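Local atomic coordinates of putative peptide ABC-transport system periplasmic peptide-binding protein (Campylobacter jejuni, PDB entry 4OEV), a protein that binds nickel(II), here together with oxalate, outside the cytoplasm and probably hands it to an ABC-type importer. Residues M44-K47 / S53-I56; S201-E206 / A215-S220; I224-N227 / G232-R235. One frame throughout, in Å; residues are numbered along the deposited sequence.

Contact 1 (M44-K47 / S53-I56); sequences MSLK and SWDI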
loop_
_atom_site.group_PDB
_atom_site.type_symbol
_atom_site.label_atom_id
_atom_site.label_comp_id
_atom_site.label_asym_id
_atom_site.label_seq_id
_atom_site.Cartn_x
_atom_site.Cartn_y
_atom_site.Cartn_z
ATOM N N MET A 44 5.859 -15.381 0.627
ATOM C CA MET A 44 6.506 -14.099 0.315
ATOM C C MET A 44 8.018 -14.256 0.088
ATOM O O MET A 44 8.803 -13.343 0.354
ATOM C CB MET A 44 6.229 -13.071 1.400
ATOM C CG MET A 44 6.123 -11.620 0.867
ATOM S SD MET A 44 4.776 -11.418 -0.314
ATOM C CE MET A 44 3.532 -12.147 0.647
ATOM N N SER A 45 8.410 -15.397 -0.455
ATOM C CA SER A 45 9.819 -15.635 -0.817
ATOM C C SER A 45 10.099 -15.050 -2.170
ATOM O O SER A 45 9.294 -15.229 -3.076
ATOM C CB SER A 45 10.124 -17.132 -0.855
ATOM O OG SER A 45 9.957 -17.698 0.429
ATOM N N LEU A 46 11.247 -14.374 -2.328
ATOM C CA LEU A 46 11.647 -13.863 -3.614
ATOM C C LEU A 46 11.983 -15.029 -4.544
ATOM O O LEU A 46 12.725 -15.941 -4.144
ATOM C CB LEU A 46 12.866 -12.936 -3.468
ATOM C CG LEU A 46 13.386 -12.146 -4.655
ATOM C CD1 LEU A 46 12.519 -10.980 -5.035
ATOM C CD2 LEU A 46 14.772 -11.629 -4.305
ATOM N N LYS A 47 11.419 -15.013 -5.755
ATOM C CA LYS A 47 11.655 -16.067 -6.748
ATOM C C LYS A 47 11.903 -15.445 -8.096
ATOM O O LYS A 47 11.405 -14.359 -8.376
ATOM C CB LYS A 47 10.468 -17.028 -6.876
ATOM C CG LYS A 47 10.150 -17.840 -5.641
ATOM C CD LYS A 47 11.253 -18.821 -5.286
ATOM C CE LYS A 47 10.793 -19.733 -4.148
ATOM N NZ LYS A 47 11.872 -20.649 -3.678
ATOM N N SER A 53 18.207 -15.694 -13.030
ATOM C CA SER A 53 19.073 -15.589 -11.847
ATOM C C SER A 53 19.820 -14.257 -11.815
ATOM O O SER A 53 19.694 -13.433 -12.724
ATOM C CB SER A 53 20.096 -16.707 -11.784
ATOM O OG SER A 53 21.178 -16.469 -12.690
ATOM N N TRP A 54 20.573 -14.068 -10.736
ATOM C CA TRP A 54 21.299 -12.828 -10.494
ATOM C C TRP A 54 22.414 -13.006 -9.451
ATOM O O TRP A 54 22.296 -13.828 -8.538
ATOM C CB TRP A 54 20.317 -11.717 -10.051
ATOM C CG TRP A 54 19.428 -12.090 -8.896
ATOM C CD1 TRP A 54 19.699 -11.957 -7.562
ATOM C CD2 TRP A 54 18.128 -12.705 -8.975
ATOM N NE1 TRP A 54 18.635 -12.420 -6.811
ATOM C CE2 TRP A 54 17.672 -12.896 -7.664
ATOM C CE3 TRP A 54 17.305 -13.083 -10.033
ATOM C CZ2 TRP A 54 16.431 -13.463 -7.389
ATOM C CZ3 TRP A 54 16.087 -13.670 -9.756
ATOM C CH2 TRP A 54 15.665 -13.853 -8.452
ATOM N N ASP A 55 23.487 -12.227 -9.609
ATOM C CA ASP A 55 24.596 -12.153 -8.670
ATOM C C ASP A 55 24.843 -10.709 -8.241
ATOM O O ASP A 55 24.925 -9.818 -9.093
ATOM C CB ASP A 55 25.880 -12.741 -9.318
ATOM C CG ASP A 55 25.686 -14.186 -9.813
ATOM O OD1 ASP A 55 25.691 -15.111 -8.968
ATOM O OD2 ASP A 55 25.414 -14.392 -11.014
ATOM N N ILE A 56 25.063 -10.502 -6.945
ATOM C CA ILE A 56 25.368 -9.177 -6.392
ATOM C C ILE A 56 26.777 -9.122 -5.828
ATOM O O ILE A 56 27.210 -10.046 -5.116
ATOM C CB ILE A 56 24.404 -8.808 -5.284
ATOM C CG1 ILE A 56 22.961 -9.071 -5.737
ATOM C CG2 ILE A 56 24.637 -7.375 -4.871
ATOM C CD1 ILE A 56 21.916 -8.654 -4.757
#
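Lys-47 is backbone hydrogen-bonded to Arg-39, and on this anchored strand its carbonyl carbon meets the rim of the Trp-54 ring. The contact is a case of two consecutive strands that belong to different sheets and are brought together by an indole reaching across, with no backbone pairing. Strand 46-48 pairs antiparallel with strand 38-40, whereas strand 51-56 forms one edge of a four-stranded antiparallel sheet in this family 5 solute-binding protein. Even the nearest pair of CA atoms, those of Lys-47 and Ser-53, stands 9.0 Å apart, and no hydrogen bond crosses between the segments.

The indole of Trp-54 covers this distance. Its CG is tucked between the backbone N and the carbonyl carbon (chi1 52°), a conformation that sends the benzo end of the ring system across to segment 44-47. From the other strand Leu-46 answers with CG anti to its own N (chi1 -173°), and its CD2 methyl reaches Trp-54 CZ2 at 4.0 Å. The methyl approaches the ring obliquely, an apolar contact. The bond from CA to CB of Lys-47 turns away, and the backbone is what this residue offers to the indole.

Leu-130 of helix 129-132 and Thr-38 each touch both Leu-46 and Trp-54, extending the packing beyond the two strands. Two adjacent carbons of the indole thus divide the work: CZ2 takes the leucine methyl, while CH2 lies 4.1 Å from Lys-47 C, which sits near the ring plane.

Contact 2 (S201-E206 / A215-S220); sequences SIASAE and ALIDVS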
loop_
_atom_site.group_PDB
_atom_site.type_symbol
_atom_site.label_atom_id
_atom_site.label_comp_id
_atom_site.label_asym_id
_atom_site.label_seq_id
_atom_site.Cartn_x
_atom_site.Cartn_y
_atom_site.Cartn_z
ATOM N N SER A 201 -20.381 -2.778 1.266
ATOM C CA SER A 201 -21.790 -3.144 1.391
ATOM C C SER A 201 -22.338 -3.442 -0.020
ATOM O O SER A 201 -23.228 -4.281 -0.212
ATOM C CB SER A 201 -22.584 -2.022 2.095
ATOM O OG SER A 201 -22.671 -0.876 1.262
ATOM N N ILE A 202 -21.788 -2.764 -1.027
ATOM C CA ILE A 202 -22.199 -3.018 -2.400
ATOM C C ILE A 202 -21.562 -4.314 -2.887
ATOM O O ILE A 202 -22.220 -5.119 -3.529
ATOM C CB ILE A 202 -21.848 -1.827 -3.331
ATOM C CG1 ILE A 202 -22.714 -0.619 -2.930
ATOM C CG2 ILE A 202 -22.054 -2.195 -4.824
ATOM C CD1 ILE A 202 -22.634 0.584 -3.864
ATOM N N ALA A 203 -20.294 -4.529 -2.538
ATOM C CA ALA A 203 -19.618 -5.787 -2.859
ATOM C C ALA A 203 -20.371 -6.969 -2.263
ATOM O O ALA A 203 -20.555 -7.991 -2.896
ATOM C CB ALA A 203 -18.190 -5.780 -2.307
ATOM N N SER A 204 -20.787 -6.797 -1.020
ATOM C CA SER A 204 -21.469 -7.836 -0.277
ATOM C C SER A 204 -22.727 -8.255 -1.028
ATOM O O SER A 204 -23.022 -9.463 -1.238
ATOM C CB SER A 204 -21.760 -7.285 1.139
ATOM O OG SER A 204 -22.303 -8.279 1.965
ATOM N N ALA A 205 -23.461 -7.256 -1.500
ATOM C CA ALA A 205 -24.718 -7.501 -2.217
ATOM C C ALA A 205 -24.486 -8.194 -3.531
ATOM O O ALA A 205 -25.333 -8.953 -4.001
ATOM C CB ALA A 205 -25.432 -6.224 -2.461
ATOM N N GLU A 206 -23.381 -7.848 -4.191
ATOM C CA GLU A 206 -23.111 -8.430 -5.487
ATOM C C GLU A 206 -22.602 -9.859 -5.345
ATOM O O GLU A 206 -22.807 -10.695 -6.238
ATOM C CB GLU A 206 -22.147 -7.546 -6.286
ATOM C CG GLU A 206 -22.832 -6.249 -6.701
ATOM C CD GLU A 206 -22.242 -5.589 -7.921
ATOM O OE1 GLU A 206 -21.433 -6.217 -8.641
ATOM O OE2 GLU A 206 -22.613 -4.427 -8.175
ATOM N N ALA A 215 -14.780 -10.933 -3.398
ATOM C CA ALA A 215 -14.462 -9.574 -2.929
ATOM C C ALA A 215 -13.841 -9.640 -1.540
ATOM O O ALA A 215 -14.110 -10.595 -0.773
ATOM C CB ALA A 215 -15.690 -8.704 -2.896
ATOM N N LEU A 216 -13.028 -8.643 -1.180
ATOM C CA LEU A 216 -12.669 -8.502 0.245
ATOM C C LEU A 216 -13.830 -7.799 0.935
ATOM O O LEU A 216 -14.350 -6.794 0.423
ATOM C CB LEU A 216 -11.396 -7.683 0.471
ATOM C CG LEU A 216 -10.153 -8.241 -0.180
ATOM C CD1 LEU A 216 -8.944 -7.277 0.157
ATOM C CD2 LEU A 216 -9.925 -9.630 0.314
ATOM N N ILE A 217 -14.224 -8.328 2.087
ATOM C CA ILE A 217 -15.403 -7.831 2.811
ATOM C C ILE A 217 -15.091 -7.386 4.248
ATOM O O ILE A 217 -14.534 -8.155 5.047
ATOM C CB ILE A 217 -16.507 -8.915 2.864
ATOM C CG1 ILE A 217 -16.943 -9.307 1.462
ATOM C CG2 ILE A 217 -17.710 -8.419 3.703
ATOM C CD1 ILE A 217 -17.455 -8.138 0.601
ATOM N N ASP A 218 -15.455 -6.152 4.589
ATOM C CA ASP A 218 -15.240 -5.681 5.957
ATOM C C ASP A 218 -15.845 -6.588 7.028
ATOM O O ASP A 218 -16.934 -7.147 6.855
ATOM C CB ASP A 218 -15.809 -4.290 6.157
ATOM C CG ASP A 218 -15.362 -3.703 7.467
ATOM O OD1 ASP A 218 -16.181 -3.537 8.389
ATOM O OD2 ASP A 218 -14.150 -3.416 7.575
ATOM N N VAL A 219 -15.135 -6.710 8.146
ATOM C CA VAL A 219 -15.562 -7.560 9.241
ATOM C C VAL A 219 -16.989 -7.195 9.697
ATOM O O VAL A 219 -17.729 -8.065 10.160
ATOM C CB VAL A 219 -14.542 -7.468 10.416
ATOM C CG1 VAL A 219 -14.482 -6.049 10.980
ATOM C CG2 VAL A 219 -14.880 -8.427 11.505
ATOM N N SER A 220 -17.417 -5.951 9.480
ATOM C CA SER A 220 -18.744 -5.522 9.918
ATOM C C SER A 220 -19.866 -6.166 9.118
ATOM O O SER A 220 -21.044 -6.109 9.509
ATOM C CB SER A 220 -18.885 -4.009 9.827
ATOM O OG SER A 220 -18.961 -3.584 8.474
#
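Ile-217 and Ala-203 make the shortest contact between helix 200-208 and segment 215-220, which begins in strand 214-216, with CD1 of the isoleucine 3.8 Å from CB of the alanine. The helix packs here against a strand of the antiparallel sheet that includes strand 454-467, in the solute-binding fold. The conformation of Ile-217 explains the reach. Its CG1 branch stands beside the backbone N and opposite the carbonyl carbon (chi1 -60°), and a second turn of similar size (chi2 -57°) swings CD1 over to the helix, although the CA to CB bond does not itself aim there. The same methyl also comes up to the backbone, 3.9 Å from Ser-204 N, and passes the Ser-204 side chain more loosely, with 4.4 Å from CD1 to CB.

A second, simpler pair lies next to it. Ala-203 and Ala-215 point their CB atoms at one another and meet methyl to methyl at 3.9 Å. One alanine methyl of the helix therefore serves two partners, and such small side chains let the CA atoms of Ala-203 and Ala-215 come within 6.4 Å.

Beyond the strand, Asp-218 shapes the chain by an Asx turn. Its OD1 accepts Ser-220 N at 2.9 Å from above the carboxylate plane, and takes Ser-220 OG at 2.8 Å on its anti lone pair. Two donors of one residue thus hold a single oxygen, which should restrain the carboxylate from rotating.

Backbone bonds from Ala-215 to Val-465 and from Ile-217 to Ala-463 fasten this segment to strand 454-467. Between helix and segment themselves all four touching residues are buried and no hydrogen bond forms, which implies that the contact itself rests on apolar packing without directional bonding.

Contact 3 (I224-N227 / G232-R235); sequences IFKN and GILR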
loop_
_atom_site.group_PDB
_atom_site.type_symbol
_atom_site.label_atom_id
_atom_site.label_comp_id
_atom_site.label_asym_id
_atom_site.label_seq_id
_atom_site.Cartn_x
_atom_site.Cartn_y
_atom_site.Cartn_z
ATOM N N ILE A 224 -23.371 -11.821 7.303
ATOM C CA ILE A 224 -24.310 -12.342 6.326
ATOM C C ILE A 224 -23.697 -13.414 5.402
ATOM O O ILE A 224 -24.415 -13.930 4.547
ATOM C CB ILE A 224 -24.928 -11.240 5.461
ATOM C CG1 ILE A 224 -23.875 -10.640 4.527
ATOM C CG2 ILE A 224 -25.553 -10.166 6.344
ATOM C CD1 ILE A 224 -24.482 -9.801 3.420
ATOM N N PHE A 225 -22.405 -13.745 5.584
ATOM C CA PHE A 225 -21.760 -14.841 4.811
ATOM C C PHE A 225 -21.377 -16.070 5.663
ATOM O O PHE A 225 -21.231 -17.181 5.126
ATOM C CB PHE A 225 -20.500 -14.324 4.084
ATOM C CG PHE A 225 -20.821 -13.363 2.997
ATOM C CD1 PHE A 225 -21.369 -13.803 1.808
ATOM C CD2 PHE A 225 -20.662 -11.987 3.204
ATOM C CE1 PHE A 225 -21.724 -12.905 0.815
ATOM C CE2 PHE A 225 -21.010 -11.081 2.209
ATOM C CZ PHE A 225 -21.549 -11.524 1.030
ATOM N N LYS A 226 -21.210 -15.887 6.977
ATOM C CA LYS A 226 -20.732 -16.979 7.841
ATOM C C LYS A 226 -21.661 -18.182 7.856
ATOM O O LYS A 226 -21.207 -19.293 8.116
ATOM C CB LYS A 226 -20.550 -16.503 9.277
ATOM C CG LYS A 226 -19.298 -15.642 9.534
ATOM C CD LYS A 226 -19.477 -14.859 10.861
ATOM C CE LYS A 226 -18.419 -15.185 11.915
ATOM N NZ LYS A 226 -17.587 -13.950 12.225
ATOM N N ASN A 227 -22.952 -17.987 7.579
ATOM C CA ASN A 227 -23.866 -19.132 7.598
ATOM C C ASN A 227 -24.424 -19.489 6.209
ATOM O O ASN A 227 -25.430 -20.197 6.089
ATOM C CB ASN A 227 -25.029 -18.881 8.574
ATOM C CG ASN A 227 -25.412 -20.128 9.298
ATOM O OD1 ASN A 227 -24.541 -20.812 9.844
ATOM N ND2 ASN A 227 -26.699 -20.500 9.243
ATOM N N GLY A 232 -17.264 -19.302 0.731
ATOM C CA GLY A 232 -16.181 -19.547 1.664
ATOM C C GLY A 232 -15.616 -18.221 2.177
ATOM O O GLY A 232 -15.877 -17.176 1.599
ATOM N N ILE A 233 -14.889 -18.253 3.289
ATOM C CA ILE A 233 -14.240 -17.048 3.823
ATOM C C ILE A 233 -12.807 -17.389 4.194
ATOM O O ILE A 233 -12.573 -18.172 5.107
ATOM C CB ILE A 233 -14.960 -16.495 5.066
ATOM C CG1 ILE A 233 -16.440 -16.260 4.764
ATOM C CG2 ILE A 233 -14.280 -15.207 5.519
ATOM C CD1 ILE A 233 -17.305 -16.013 6.013
ATOM N N LEU A 234 -11.854 -16.822 3.469
ATOM C CA LEU A 234 -10.444 -17.025 3.735
ATOM C C LEU A 234 -9.911 -15.861 4.545
ATOM O O LEU A 234 -9.978 -14.727 4.063
ATOM C CB LEU A 234 -9.648 -17.107 2.447
ATOM C CG LEU A 234 -9.415 -18.494 1.894
ATOM C CD1 LEU A 234 -8.782 -18.272 0.554
ATOM C CD2 LEU A 234 -8.528 -19.310 2.819
ATOM N N ARG A 235 -9.394 -16.133 5.744
ATOM C CA ARG A 235 -8.789 -15.087 6.576
ATOM C C ARG A 235 -7.377 -14.854 6.132
ATOM O O ARG A 235 -6.599 -15.800 6.104
ATOM C CB ARG A 235 -8.760 -15.458 8.053
ATOM C CG ARG A 235 -7.895 -14.465 8.851
ATOM C CD ARG A 235 -7.788 -14.829 10.315
ATOM N NE ARG A 235 -9.074 -14.854 11.001
ATOM C CZ ARG A 235 -9.442 -13.993 11.954
ATOM N NH1 ARG A 235 -8.625 -13.017 12.319
ATOM N NH2 ARG A 235 -10.630 -14.114 12.558
#
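Ile-233 drives its CD1 methyl against the backbone where Phe-225 joins Lys-226, and the apolar part of the contact is gathered at this one atom. Ile-233 CD1 lies 4.0 Å from Lys-226 CA. Phe-225 CB is 4.1 Å from the same Ile-233 CD1. With chi2 at 167° the CG1 branch is stretched out, which carries CD1 far enough from strand 231-236 to meet the short, weakly bonded helix 223-226; the nearest CA atoms, those of Lys-226 and Ile-233, are still 7.6 Å apart.

Phe-225 gives only the base of its side chain to the strand segment. Its CB faces Ile-233, but the ring leads off to other neighbours, packing on Ser-204 and Leu-207 of helix 200-208 and meeting the ring of Phe-231 edge to face. Lys-226 behaves similarly with aliphatic atoms: its CG comes within 4.1 Å of Ile-233 CD1, and beyond CG the chain is bent at chi3 and chi4 and does not touch the strand segment.

Charge plays little part between the segments. Lys-226 NZ remains 7.0 Å from Arg-235 NH2, so any repulsion between the like charges is probably mild. The arginine has partners of its own, a salt bridge from NH1 to Asp-461 and a cation-pi contact with Tyr-279.

Hydrogen bonding fixes the strand but not the contact. Gly-232 is backbone-bonded to Tyr-466 and Leu-234 to Leu-464, on strand 454-467, while none crosses to segment 224-227. The arrangement is that of a short helix folded back through a short connection onto the following strand, here a member of a branched antiparallel sheet in the solute-binding fold.

In the fold
Contacts 2 and 3 are neighbours, their centres about 11 Å apart, and both reach the sheet built round strand 454-467. They touch through Ser-204, against which Ile-224 and Phe-225 pack, so helix 200-208 is common ground. Contact 1 stands apart, its centre about 36 Å from each of the others, on two different sheets. Burial falls from contact 2, whose touching residues are all buried, through contact 3, partly covered, to contact 1 at the surface. All three lack hydrogen bonds between their segments, yet the apolar groups differ: two alanines and an isoleucine end in contact 2, an isoleucine end against backbone and side-chain bases in contact 3, and an indole between strands in contact 1.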